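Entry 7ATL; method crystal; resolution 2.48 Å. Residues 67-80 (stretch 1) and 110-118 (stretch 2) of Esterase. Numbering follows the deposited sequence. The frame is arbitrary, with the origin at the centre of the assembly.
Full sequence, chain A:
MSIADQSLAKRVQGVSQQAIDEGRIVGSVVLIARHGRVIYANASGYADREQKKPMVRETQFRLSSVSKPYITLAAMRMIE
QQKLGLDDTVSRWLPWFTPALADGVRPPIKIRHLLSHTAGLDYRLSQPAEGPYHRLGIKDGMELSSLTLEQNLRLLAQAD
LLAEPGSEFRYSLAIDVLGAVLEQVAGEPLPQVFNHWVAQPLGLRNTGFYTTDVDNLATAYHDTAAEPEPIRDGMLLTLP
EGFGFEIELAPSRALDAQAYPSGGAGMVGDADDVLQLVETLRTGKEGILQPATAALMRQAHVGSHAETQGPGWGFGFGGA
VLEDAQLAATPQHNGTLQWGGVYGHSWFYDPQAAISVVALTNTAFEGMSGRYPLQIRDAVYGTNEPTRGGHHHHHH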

ATOM      1  N   SER A  67      -2.714  -0.858  -1.948  1.00 24.46           N
ATOM      2  CA  SER A  67      -3.224  -2.163  -2.464  1.00 26.49           C
ATOM      3  C   SER A  67      -2.759  -3.336  -1.572  1.00 25.77           C
ATOM      4  O   SER A  67      -3.493  -4.338  -1.450  1.00 25.79           O
ATOM      5  CB  SER A  67      -2.800  -2.392  -3.925  1.00 28.10           C
ATOM      6  OG  SER A  67      -3.126  -1.295  -4.786  1.00 27.90           O
ATOM      7  N   LYS A  68      -1.569  -3.249  -0.989  1.00 24.33           N
ATOM      8  CA  LYS A  68      -0.914  -4.380  -0.271  1.00 25.44           C
ATOM      9  C   LYS A  68      -1.714  -4.846   0.950  1.00 25.38           C
ATOM     10  O   LYS A  68      -1.951  -6.048   1.113  1.00 24.92           O
ATOM     11  CB  LYS A  68       0.521  -3.972   0.077  1.00 25.61           C
ATOM     12  CG  LYS A  68       1.386  -3.871  -1.165  1.00 25.57           C
ATOM     13  CD  LYS A  68       2.799  -3.498  -0.903  1.00 26.58           C
ATOM     14  CE  LYS A  68       3.670  -3.803  -2.114  1.00 27.80           C
ATOM     15  NZ  LYS A  68       3.589  -2.734  -3.142  1.00 26.81           N
ATOM     16  N   PRO A  69      -2.095  -3.963   1.905  1.00 25.42           N
ATOM     17  CA  PRO A  69      -2.829  -4.414   3.086  1.00 26.37           C
ATOM     18  C   PRO A  69      -4.185  -5.034   2.715  1.00 26.43           C
ATOM     19  O   PRO A  69      -4.564  -5.992   3.362  1.00 26.82           O
ATOM     20  CB  PRO A  69      -2.947  -3.181   3.979  1.00 24.06           C
ATOM     21  CG  PRO A  69      -2.651  -2.037   3.066  1.00 25.14           C
ATOM     22  CD  PRO A  69      -1.720  -2.553   1.996  1.00 24.23           C
ATOM     23  N   TYR A  70      -4.823  -4.518   1.661  1.00 25.93           N
ATOM     24  CA  TYR A  70      -6.043  -5.102   1.050  1.00 24.93           C
ATOM     25  C   TYR A  70      -5.810  -6.577   0.692  1.00 25.52           C
ATOM     26  O   TYR A  70      -6.632  -7.424   1.092  1.00 24.77           O
ATOM     27  CB  TYR A  70      -6.493  -4.270  -0.152  1.00 23.40           C
ATOM     28  CG  TYR A  70      -7.438  -3.147   0.209  1.00 23.75           C
ATOM     29  CD1 TYR A  70      -8.616  -3.395   0.889  1.00 23.07           C
ATOM     30  CD2 TYR A  70      -7.146  -1.833  -0.102  1.00 23.46           C
ATOM     31  CE1 TYR A  70      -9.491  -2.379   1.222  1.00 22.54           C
ATOM     32  CE2 TYR A  70      -8.001  -0.798   0.225  1.00 22.22           C
ATOM     33  CZ  TYR A  70      -9.182  -1.079   0.880  1.00 22.76           C
ATOM     34  OH  TYR A  70     -10.026  -0.072   1.208  1.00 23.07           O
ATOM     35  N   ILE A  71      -4.748  -6.893  -0.056  1.00 26.69           N
ATOM     36  CA  ILE A  71      -4.547  -8.266  -0.602  1.00 26.39           C
ATOM     37  C   ILE A  71      -3.907  -9.133   0.488  1.00 27.54           C
ATOM     38  O   ILE A  71      -4.225 -10.357   0.533  1.00 28.27           O
ATOM     39  CB  ILE A  71      -3.759  -8.259  -1.919  1.00 26.78           C
ATOM     40  CG1 ILE A  71      -4.414  -7.352  -2.959  1.00 26.58           C
ATOM     41  CG2 ILE A  71      -3.593  -9.675  -2.451  1.00 27.57           C
ATOM     42  CD1 ILE A  71      -5.797  -7.778  -3.358  1.00 26.69           C
ATOM     43  N   THR A  72      -3.092  -8.533   1.360  1.00 25.60           N
ATOM     44  CA  THR A  72      -2.609  -9.207   2.591  1.00 25.91           C
ATOM     45  C   THR A  72      -3.828  -9.655   3.415  1.00 26.39           C
ATOM     46  O   THR A  72      -3.848 -10.823   3.852  1.00 26.46           O
ATOM     47  CB  THR A  72      -1.659  -8.306   3.381  1.00 24.84           C
ATOM     48  OG1 THR A  72      -0.537  -8.038   2.538  1.00 21.70           O
ATOM     49  CG2 THR A  72      -1.224  -8.931   4.690  1.00 23.96           C
ATOM     50  N   LEU A  73      -4.836  -8.791   3.583  1.00 26.92           N
ATOM     51  CA  LEU A  73      -6.090  -9.155   4.304  1.00 26.12           C
ATOM     52  C   LEU A  73      -6.758 -10.353   3.624  1.00 25.87           C
ATOM     53  O   LEU A  73      -7.208 -11.234   4.350  1.00 26.74           O
ATOM     54  CB  LEU A  73      -7.101  -8.005   4.390  1.00 25.68           C
ATOM     55  CG  LEU A  73      -8.413  -8.413   5.072  1.00 25.47           C
ATOM     56  CD1 LEU A  73      -8.121  -9.062   6.413  1.00 26.82           C
ATOM     57  CD2 LEU A  73      -9.346  -7.247   5.265  1.00 26.10           C
ATOM     58  N   ALA A  74      -6.869 -10.373   2.298  1.00 25.72           N
ATOM     59  CA  ALA A  74      -7.521 -11.487   1.574  1.00 25.49           C
ATOM     60  C   ALA A  74      -6.815 -12.802   1.939  1.00 25.18           C
ATOM     61  O   ALA A  74      -7.511 -13.771   2.287  1.00 26.36           O
ATOM     62  CB  ALA A  74      -7.512 -11.214   0.093  1.00 25.70           C
ATOM     63  N   ALA A  75      -5.484 -12.818   1.886  1.00 24.46           N
ATOM     64  CA  ALA A  75      -4.616 -13.970   2.224  1.00 24.96           C
ATOM     65  C   ALA A  75      -4.815 -14.402   3.682  1.00 25.39           C
ATOM     66  O   ALA A  75      -4.910 -15.623   3.932  1.00 23.58           O
ATOM     67  CB  ALA A  75      -3.167 -13.602   2.010  1.00 25.29           C
ATOM     68  N   MET A  76      -4.783 -13.452   4.621  1.00 25.96           N
ATOM     69  CA  MET A  76      -4.873 -13.780   6.060  1.00 26.76           C
ATOM     70  C   MET A  76      -6.236 -14.416   6.353  1.00 26.99           C
ATOM     71  O   MET A  76      -6.317 -15.348   7.202  1.00 28.47           O
ATOM     72  CB  MET A  76      -4.681 -12.545   6.926  1.00 27.48           C
ATOM     73  CG  MET A  76      -3.258 -12.040   6.940  1.00 29.49           C
ATOM     74  SD  MET A  76      -1.976 -13.276   7.148  1.00 29.11           S
ATOM     75  CE  MET A  76      -2.478 -14.001   8.706  1.00 29.35           C
ATOM     76  N   ARG A  77      -7.269 -13.983   5.654  1.00 26.76           N
ATOM     77  CA  ARG A  77      -8.603 -14.612   5.794  1.00 28.53           C
ATOM     78  C   ARG A  77      -8.538 -16.046   5.263  1.00 28.03           C
ATOM     79  O   ARG A  77      -9.121 -16.941   5.907  1.00 28.61           O
ATOM     80  CB  ARG A  77      -9.689 -13.778   5.115  1.00 27.88           C
ATOM     81  CG  ARG A  77      -9.990 -12.494   5.863  1.00 28.08           C
ATOM     82  CD  ARG A  77     -11.299 -11.911   5.400  1.00 30.15           C
ATOM     83  NE  ARG A  77     -12.371 -12.674   5.994  1.00 32.08           N
ATOM     84  CZ  ARG A  77     -13.381 -13.229   5.344  1.00 33.63           C
ATOM     85  NH1 ARG A  77     -13.513 -13.084   4.034  1.00 36.46           N
ATOM     86  NH2 ARG A  77     -14.270 -13.929   6.024  1.00 32.39           N
ATOM     87  N   MET A  78      -7.866 -16.262   4.138  1.00 27.45           N
ATOM     88  CA  MET A  78      -7.821 -17.600   3.496  1.00 27.73           C
ATOM     89  C   MET A  78      -7.044 -18.512   4.443  1.00 28.26           C
ATOM     90  O   MET A  78      -7.376 -19.700   4.558  1.00 27.60           O
ATOM     91  CB  MET A  78      -7.149 -17.549   2.123  1.00 26.85           C
ATOM     92  CG  MET A  78      -8.110 -17.259   1.004  1.00 28.71           C
ATOM     93  SD  MET A  78      -7.225 -16.932  -0.531  1.00 29.90           S
ATOM     94  CE  MET A  78      -8.584 -16.682  -1.669  1.00 33.87           C
ATOM     95  N   ILE A  79      -6.054 -17.939   5.112  1.00 28.77           N
ATOM     96  CA  ILE A  79      -5.172 -18.665   6.064  1.00 31.14           C
ATOM     97  C   ILE A  79      -5.976 -19.026   7.321  1.00 32.30           C
ATOM     98  O   ILE A  79      -5.840 -20.165   7.794  1.00 32.95           O
ATOM     99  CB  ILE A  79      -3.923 -17.818   6.352  1.00 30.96           C
ATOM    100  CG1 ILE A  79      -2.912 -17.943   5.210  1.00 29.22           C
ATOM    101  CG2 ILE A  79      -3.319 -18.181   7.694  1.00 32.04           C
ATOM    102  CD1 ILE A  79      -1.933 -16.805   5.109  1.00 29.62           C
ATOM    103  N   GLU A  80      -6.797 -18.109   7.828  1.00 33.92           N
ATOM    104  CA  GLU A  80      -7.710 -18.381   8.971  1.00 31.06           C
ATOM    105  C   GLU A  80      -8.553 -19.612   8.665  1.00 29.94           C
ATOM    106  O   GLU A  80      -8.665 -20.482   9.529  1.00 30.96           O
ATOM    107  CB  GLU A  80      -8.644 -17.208   9.218  1.00 29.54           C
ATOM    108  CG  GLU A  80      -8.126 -16.275  10.271  1.00 29.93           C
ATOM    109  CD  GLU A  80      -9.140 -15.207  10.622  1.00 32.17           C
ATOM    110  OE1 GLU A  80     -10.177 -15.043   9.884  1.00 29.90           O
ATOM    111  OE2 GLU A  80      -8.865 -14.520  11.601  1.00 31.80           O
TER
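Stretch 2 (110-118) KIRHLLSHT

Stretch 2 lies against stretch 1 as a short helix running roughly antiparallel to a longer one. Stretch 1 is helical through to Glu-80, with a ladder of i to i+4 backbone hydrogen bonds that reaches from Ser-67 O, bound by Ile-71 N at 3.2 Å, to Glu-80 N, which donates to Met-76 O at 2.9 Å. In stretch 2, Lys-110 occupies the N-cap position with extended backbone angles (-99/151), and the chain then turns helical from Ile-111. The cap is reinforced by the side chain of His-113, whose ND1 accepts a hydrogen bond from Lys-110 N at 3.0 Å. At the other end the helix is closed by a Schellman motif: His-117 takes positive phi (63/43), and Thr-118 N reaches back to His-113 O at 3.0 Å.

The two helix axes approach to 11.3 Å, with a signed crossing angle of -156°. Thr-72 and Leu-115 mark the register, their CA atoms 6.7 Å apart. Because the directions oppose, the later residues of stretch 1 meet the start of the second helix, whereas Lys-68 meets His-117, just beyond its end. The interface is small, burying 243 Å² over both sides.

Apolar packing centres on Leu-115, which has the largest covered area of any residue in the contact. Its CA-to-CB bond points toward stretch 1, and its chi1 m, chi2 t rotamer spreads the two methyl groups over different neighbours. Leu-115 CD2 lies 4.0 Å from Thr-72 CG2 and 4.4 Å from Ala-75 CB, while Leu-115 CD1 lies 4.0 Å from Met-76 SD and 4.5 Å from Ile-79 CD1. The CA-to-CB bond of Met-76 points sideways, but its all-m side chain brings the sulfur nearer to the second helix. One turn before Leu-115, Ile-111 extends the apolar strip, with its CG2 4.3 Å from Ile-79 CD1.

No direct hydrogen bond joins the stretches; the polar link is a water. Water 1 donates to Thr-72 OG1 at 2.9 Å and to Leu-115 O at 2.6 Å, bridging a side chain of the first helix to a carbonyl of the second. The hydroxyl of Thr-72 is itself a donor, giving a hydrogen bond from OG1 to Lys-68 O at 2.8 Å within its own helix; the same oxygen thus donates to a carbonyl and accepts from the water.

The remaining contact is a van der Waals one. Lys-68 CE approaches His-117 CE1 at 3.9 Å, near the plane of the imidazole and therefore at its edge.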

ATOM      1  N   LYS A 110       8.227 -19.223   0.916  1.00 25.50           N
ATOM      2  CA  LYS A 110       7.035 -19.467   1.749  1.00 27.22           C
ATOM      3  C   LYS A 110       6.131 -18.244   1.666  1.00 25.77           C
ATOM      4  O   LYS A 110       6.640 -17.128   1.496  1.00 24.85           O
ATOM      5  CB  LYS A 110       7.418 -19.764   3.197  1.00 29.87           C
ATOM      6  CG  LYS A 110       8.023 -21.135   3.450  1.00 32.87           C
ATOM      7  CD  LYS A 110       8.888 -21.117   4.696  1.00 35.32           C
ATOM      8  CE  LYS A 110       8.987 -22.462   5.371  1.00 39.71           C
ATOM      9  NZ  LYS A 110       8.891 -22.327   6.843  1.00 41.91           N
ATOM     10  N   ILE A 111       4.829 -18.482   1.826  1.00 26.06           N
ATOM     11  CA  ILE A 111       3.777 -17.430   1.884  1.00 23.57           C
ATOM     12  C   ILE A 111       4.197 -16.390   2.930  1.00 21.94           C
ATOM     13  O   ILE A 111       4.048 -15.201   2.644  1.00 21.67           O
ATOM     14  CB  ILE A 111       2.395 -18.064   2.144  1.00 23.42           C
ATOM     15  CG1 ILE A 111       2.021 -19.086   1.066  1.00 23.73           C
ATOM     16  CG2 ILE A 111       1.319 -17.007   2.270  1.00 24.72           C
ATOM     17  CD1 ILE A 111       1.982 -18.520  -0.338  1.00 24.93           C
ATOM     18  N   ARG A 112       4.748 -16.779   4.073  1.00 20.54           N
ATOM     19  CA  ARG A 112       5.102 -15.772   5.115  1.00 23.16           C
ATOM     20  C   ARG A 112       6.210 -14.849   4.584  1.00 23.58           C
ATOM     21  O   ARG A 112       6.350 -13.696   5.083  1.00 22.13           O
ATOM     22  CB  ARG A 112       5.537 -16.422   6.435  1.00 26.15           C
ATOM     23  CG  ARG A 112       6.719 -17.377   6.310  1.00 26.54           C
ATOM     24  CD  ARG A 112       7.215 -17.846   7.659  1.00 27.46           C
ATOM     25  NE  ARG A 112       6.310 -18.826   8.247  1.00 29.81           N
ATOM     26  CZ  ARG A 112       5.450 -18.601   9.243  1.00 29.46           C
ATOM     27  NH1 ARG A 112       5.322 -17.403   9.790  1.00 27.51           N
ATOM     28  NH2 ARG A 112       4.690 -19.592   9.661  1.00 28.00           N
ATOM     29  N   HIS A 113       7.021 -15.352   3.656  1.00 22.52           N
ATOM     30  CA  HIS A 113       8.092 -14.552   3.033  1.00 23.04           C
ATOM     31  C   HIS A 113       7.415 -13.542   2.100  1.00 21.84           C
ATOM     32  O   HIS A 113       7.823 -12.352   2.107  1.00 22.10           O
ATOM     33  CB  HIS A 113       9.141 -15.430   2.325  1.00 23.86           C
ATOM     34  CG  HIS A 113       9.816 -16.468   3.159  1.00 23.83           C
ATOM     35  ND1 HIS A 113      10.110 -17.741   2.657  1.00 23.48           N
ATOM     36  CD2 HIS A 113      10.289 -16.450   4.427  1.00 24.71           C
ATOM     37  CE1 HIS A 113      10.732 -18.452   3.577  1.00 22.86           C
ATOM     38  NE2 HIS A 113      10.855 -17.690   4.668  1.00 24.55           N
ATOM     39  N   LEU A 114       6.431 -13.965   1.306  1.00 20.82           N
ATOM     40  CA  LEU A 114       5.693 -12.989   0.453  1.00 22.75           C
ATOM     41  C   LEU A 114       5.103 -11.860   1.329  1.00 23.59           C
ATOM     42  O   LEU A 114       5.243 -10.689   0.962  1.00 25.71           O
ATOM     43  CB  LEU A 114       4.597 -13.682  -0.363  1.00 21.62           C
ATOM     44  CG  LEU A 114       5.054 -14.649  -1.451  1.00 20.77           C
ATOM     45  CD1 LEU A 114       3.865 -15.145  -2.258  1.00 19.19           C
ATOM     46  CD2 LEU A 114       6.079 -13.999  -2.364  1.00 21.80           C
ATOM     47  N   LEU A 115       4.472 -12.194   2.456  1.00 24.07           N
ATOM     48  CA  LEU A 115       3.714 -11.232   3.297  1.00 24.44           C
ATOM     49  C   LEU A 115       4.639 -10.170   3.910  1.00 24.88           C
ATOM     50  O   LEU A 115       4.140  -9.066   4.202  1.00 25.13           O
ATOM     51  CB  LEU A 115       2.990 -12.013   4.394  1.00 24.14           C
ATOM     52  CG  LEU A 115       1.886 -12.938   3.902  1.00 26.03           C
ATOM     53  CD1 LEU A 115       1.336 -13.777   5.042  1.00 28.47           C
ATOM     54  CD2 LEU A 115       0.768 -12.143   3.255  1.00 25.41           C
ATOM     55  N   SER A 116       5.917 -10.487   4.131  1.00 23.82           N
ATOM     56  CA  SER A 116       6.876  -9.639   4.879  1.00 24.42           C
ATOM     57  C   SER A 116       8.009  -9.196   3.957  1.00 25.06           C
ATOM     58  O   SER A 116       8.953  -8.553   4.450  1.00 27.57           O
ATOM     59  CB  SER A 116       7.393 -10.359   6.112  1.00 25.30           C
ATOM     60  OG  SER A 116       6.336 -10.603   7.037  1.00 25.44           O
ATOM     61  N   HIS A 117       7.925  -9.513   2.664  1.00 25.16           N
ATOM     62  CA  HIS A 117       8.892  -9.038   1.636  1.00 23.94           C
ATOM     63  C   HIS A 117      10.297  -9.577   1.939  1.00 21.85           C
ATOM     64  O   HIS A 117      11.250  -8.808   1.804  1.00 21.44           O
ATOM     65  CB  HIS A 117       8.880  -7.498   1.555  1.00 24.48           C
ATOM     66  CG  HIS A 117       7.614  -6.928   1.014  1.00 24.87           C
ATOM     67  ND1 HIS A 117       7.342  -6.911  -0.332  1.00 24.76           N
ATOM     68  CD2 HIS A 117       6.545  -6.373   1.629  1.00 24.76           C
ATOM     69  CE1 HIS A 117       6.155  -6.364  -0.526  1.00 25.51           C
ATOM     70  NE2 HIS A 117       5.642  -6.035   0.662  1.00 24.66           N
ATOM     71  N   THR A 118      10.409 -10.846   2.314  1.00 21.00           N
ATOM     72  CA  THR A 118      11.690 -11.532   2.610  1.00 21.73           C
ATOM     73  C   THR A 118      11.900 -12.639   1.576  1.00 22.71           C
ATOM     74  O   THR A 118      12.811 -13.459   1.778  1.00 24.92           O
ATOM     75  CB  THR A 118      11.691 -12.108   4.039  1.00 22.04           C
ATOM     76  OG1 THR A 118      10.669 -13.107   4.131  1.00 23.36           O
ATOM     77  CG2 THR A 118      11.443 -11.076   5.117  1.00 21.57           C
TER
HETATM   78  O   HOH W   1       2.185  -7.664   3.340  1.00 16.78           O